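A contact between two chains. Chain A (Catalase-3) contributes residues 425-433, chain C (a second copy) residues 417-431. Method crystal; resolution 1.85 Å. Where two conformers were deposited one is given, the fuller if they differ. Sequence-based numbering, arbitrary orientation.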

# COMPACT_ATOMS: atom_id res chain seq x y z
N THR A 425 20.75 -33.73 -7.78
CA THR A 425 22.07 -33.29 -7.36
C THR A 425 22.47 -31.99 -8.02
O THR A 425 21.90 -31.60 -9.03
CB THR A 425 23.15 -34.34 -7.70
OG1 THR A 425 23.22 -34.50 -9.13
CG2 THR A 425 22.84 -35.67 -7.04
N ALA A 426 23.47 -31.34 -7.44
CA ALA A 426 24.10 -30.17 -8.04
C ALA A 426 25.54 -30.53 -8.38
O ALA A 426 26.19 -31.26 -7.63
CB ALA A 426 24.06 -28.99 -7.07
N SER A 427 26.03 -30.02 -9.50
CA SER A 427 27.37 -30.38 -9.94
C SER A 427 27.99 -29.32 -10.85
O SER A 427 27.42 -28.96 -11.88
CB SER A 427 27.35 -31.73 -10.66
OG SER A 427 28.65 -32.07 -11.11
N GLY A 428 29.17 -28.84 -10.47
CA GLY A 428 29.87 -27.87 -11.29
C GLY A 428 29.98 -26.52 -10.61
O GLY A 428 29.66 -26.37 -9.43
N VAL A 429 30.45 -25.54 -11.36
CA VAL A 429 30.71 -24.23 -10.79
C VAL A 429 29.46 -23.38 -10.80
O VAL A 429 28.60 -23.53 -11.66
CB VAL A 429 31.81 -23.50 -11.58
CG1 VAL A 429 33.11 -24.29 -11.53
CG2 VAL A 429 31.37 -23.28 -13.02
N LEU A 430 29.35 -22.50 -9.81
CA LEU A 430 28.32 -21.48 -9.84
C LEU A 430 28.58 -20.66 -11.09
O LEU A 430 29.72 -20.27 -11.37
CB LEU A 430 28.38 -20.61 -8.58
CG LEU A 430 28.34 -21.38 -7.26
CD1 LEU A 430 28.03 -20.45 -6.09
CD2 LEU A 430 27.34 -22.51 -7.34
N ASN A 431 27.53 -20.41 -11.86
CA ASN A 431 27.71 -19.77 -13.15
C ASN A 431 26.52 -18.89 -13.50
O ASN A 431 25.40 -19.16 -13.07
CB ASN A 431 27.90 -20.84 -14.24
CG ASN A 431 26.66 -21.69 -14.47
OD1 ASN A 431 25.81 -21.36 -15.30
ND2 ASN A 431 26.55 -22.78 -13.73
N ARG A 432 26.80 -17.83 -14.26
CA ARG A 432 25.76 -17.07 -14.93
C ARG A 432 25.84 -17.38 -16.43
O ARG A 432 26.15 -16.52 -17.25
CB ARG A 432 25.92 -15.56 -14.68
CG ARG A 432 25.47 -15.14 -13.30
CD ARG A 432 25.61 -13.63 -13.06
NE ARG A 432 24.83 -13.27 -11.88
CZ ARG A 432 25.30 -13.28 -10.63
NH1 ARG A 432 26.58 -13.57 -10.39
NH2 ARG A 432 24.49 -12.97 -9.63
N GLU A 433 25.57 -18.63 -16.77
CA GLU A 433 25.53 -19.06 -18.16
C GLU A 433 24.27 -19.87 -18.44
O GLU A 433 23.44 -20.08 -17.56
CB GLU A 433 26.77 -19.89 -18.48
CG GLU A 433 28.05 -19.08 -18.53
CD GLU A 433 29.29 -19.95 -18.48
OE1 GLU A 433 29.16 -21.19 -18.59
OE2 GLU A 433 30.39 -19.39 -18.31
N GLY C 417 31.97 -4.97 -13.98
CA GLY C 417 30.73 -5.51 -13.46
C GLY C 417 30.98 -6.38 -12.24
O GLY C 417 32.11 -6.80 -11.98
N PHE C 418 29.92 -6.62 -11.48
CA PHE C 418 30.00 -7.59 -10.40
C PHE C 418 30.28 -8.96 -10.99
O PHE C 418 29.89 -9.25 -12.12
CB PHE C 418 28.68 -7.64 -9.62
CG PHE C 418 28.67 -8.68 -8.55
CD1 PHE C 418 29.19 -8.40 -7.29
CD2 PHE C 418 28.18 -9.96 -8.81
CE1 PHE C 418 29.20 -9.38 -6.30
CE2 PHE C 418 28.18 -10.94 -7.82
CZ PHE C 418 28.70 -10.63 -6.55
N PHE C 419 30.95 -9.82 -10.23
CA PHE C 419 31.07 -11.21 -10.64
C PHE C 419 31.15 -12.11 -9.43
O PHE C 419 31.77 -11.77 -8.41
CB PHE C 419 32.24 -11.45 -11.62
CG PHE C 419 33.60 -11.13 -11.05
CD1 PHE C 419 34.07 -9.83 -11.00
CD2 PHE C 419 34.42 -12.15 -10.58
CE1 PHE C 419 35.31 -9.53 -10.48
CE2 PHE C 419 35.69 -11.86 -10.07
CZ PHE C 419 36.13 -10.56 -10.03
N THR C 420 30.47 -13.24 -9.52
CA THR C 420 30.53 -14.24 -8.46
C THR C 420 31.92 -14.87 -8.48
O THR C 420 32.50 -15.04 -9.56
CB THR C 420 29.43 -15.29 -8.66
OG1 THR C 420 28.15 -14.70 -8.38
CG2 THR C 420 29.64 -16.48 -7.75
N THR C 421 32.46 -15.20 -7.31
CA THR C 421 33.79 -15.82 -7.22
C THR C 421 33.90 -16.97 -8.20
O THR C 421 33.17 -17.95 -8.09
CB THR C 421 34.09 -16.36 -5.81
OG1 THR C 421 33.79 -15.35 -4.83
CG2 THR C 421 35.57 -16.75 -5.70
N PRO C 422 34.81 -16.86 -9.17
CA PRO C 422 34.84 -17.86 -10.25
C PRO C 422 35.12 -19.29 -9.77
O PRO C 422 34.68 -20.25 -10.41
CB PRO C 422 35.95 -17.35 -11.19
CG PRO C 422 36.69 -16.31 -10.43
CD PRO C 422 35.77 -15.76 -9.39
N GLY C 423 35.83 -19.45 -8.66
CA GLY C 423 36.14 -20.79 -8.20
C GLY C 423 35.03 -21.56 -7.50
O GLY C 423 35.15 -22.76 -7.26
N ARG C 424 33.94 -20.88 -7.17
CA ARG C 424 32.87 -21.49 -6.38
C ARG C 424 32.15 -22.61 -7.12
O ARG C 424 31.83 -22.48 -8.30
CB ARG C 424 31.88 -20.44 -5.88
CG ARG C 424 32.48 -19.53 -4.81
CD ARG C 424 31.50 -18.45 -4.39
NE ARG C 424 30.32 -18.98 -3.71
CZ ARG C 424 29.20 -18.29 -3.56
NH1 ARG C 424 29.12 -17.06 -4.05
NH2 ARG C 424 28.15 -18.82 -2.93
N THR C 425 31.92 -23.70 -6.41
CA THR C 425 31.25 -24.87 -6.98
C THR C 425 30.15 -25.38 -6.07
O THR C 425 30.16 -25.12 -4.86
CB THR C 425 32.24 -26.03 -7.17
OG1 THR C 425 32.73 -26.43 -5.89
CG2 THR C 425 33.41 -25.60 -8.05
N ALA C 426 29.21 -26.12 -6.65
CA ALA C 426 28.20 -26.83 -5.88
C ALA C 426 28.42 -28.32 -6.04
O ALA C 426 28.71 -28.81 -7.14
CB ALA C 426 26.80 -26.45 -6.35
N SER C 427 28.28 -29.06 -4.94
CA SER C 427 28.47 -30.50 -4.99
C SER C 427 27.52 -31.25 -4.07
O SER C 427 27.40 -30.94 -2.88
CB SER C 427 29.92 -30.86 -4.65
OG SER C 427 30.16 -32.22 -4.97
N GLY C 428 26.85 -32.24 -4.62
CA GLY C 428 26.06 -33.15 -3.82
C GLY C 428 24.57 -33.02 -4.07
O GLY C 428 24.13 -32.34 -5.00
N VAL C 429 23.80 -33.68 -3.22
CA VAL C 429 22.37 -33.76 -3.41
C VAL C 429 21.70 -32.49 -2.91
O VAL C 429 22.19 -31.83 -1.99
CB VAL C 429 21.79 -34.98 -2.67
CG1 VAL C 429 21.87 -34.77 -1.16
CG2 VAL C 429 20.35 -35.24 -3.10
N LEU C 430 20.58 -32.12 -3.53
CA LEU C 430 19.79 -31.02 -2.99
C LEU C 430 19.23 -31.49 -1.66
O LEU C 430 18.67 -32.59 -1.59
CB LEU C 430 18.68 -30.62 -3.96
CG LEU C 430 19.12 -30.34 -5.40
CD1 LEU C 430 17.96 -29.77 -6.20
CD2 LEU C 430 20.31 -29.40 -5.42
N ASN C 431 19.39 -30.70 -0.60
CA ASN C 431 18.96 -31.15 0.73
C ASN C 431 18.30 -30.07 1.58
O ASN C 431 18.60 -28.89 1.43
CB ASN C 431 20.16 -31.69 1.50
CG ASN C 431 21.21 -30.61 1.80
OD1 ASN C 431 21.22 -30.01 2.88
ND2 ASN C 431 22.08 -30.35 0.84
O HOH W 1 27.29 -33.95 -7.12
O HOH W 2 29.12 -13.85 -11.88

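Two copies of the same segment pair here as antiparallel strands, with Ser A427 paired with Ser C427, their side chains diverging. Thr A425 lies beside Val C429, Thr A425 CA to Val C429 CA 4.0 Å.

Ala A426 makes the first hydrogen-bonded pair, with Gly C428. Ala A426 N donates to Gly C428 O at 2.7 Å, nearly straight. Gly C428 N returns a longer bond to Ala A426 O at 3.2 Å, and water 1 also links these two atoms. The methyls of the two alanines meet, Ala A426 CB to Ala C426 CB at 3.8 Å.

The CA-to-CB bond of Ser A427 points away, and Ser A427 CA sits 3.5 Å from Ala C426 O.

Gly A428 repeats the pairing. Its O accepts from Ala C426 N at 2.8 Å, but the return bond, Gly A428 N to Ala C426 O, is weak at 3.4 Å. A CB on Gly A428 would jam against Ser A427 O, which calls for glycine.

Leu A430 N donates to Arg C424 O at 2.9 Å. Leu A430 CD1 lies over one face of the Arg C424 guanidinium, 3.5 Å from Arg C424 CZ, while Leu A430 CD2 is 4.1 Å from Ala C426 CB.

Arg A432 NH1 donates to Thr C420 OG1 at 2.8 Å, and water 2 bridges Arg A432 NH1 to Thr C420 N.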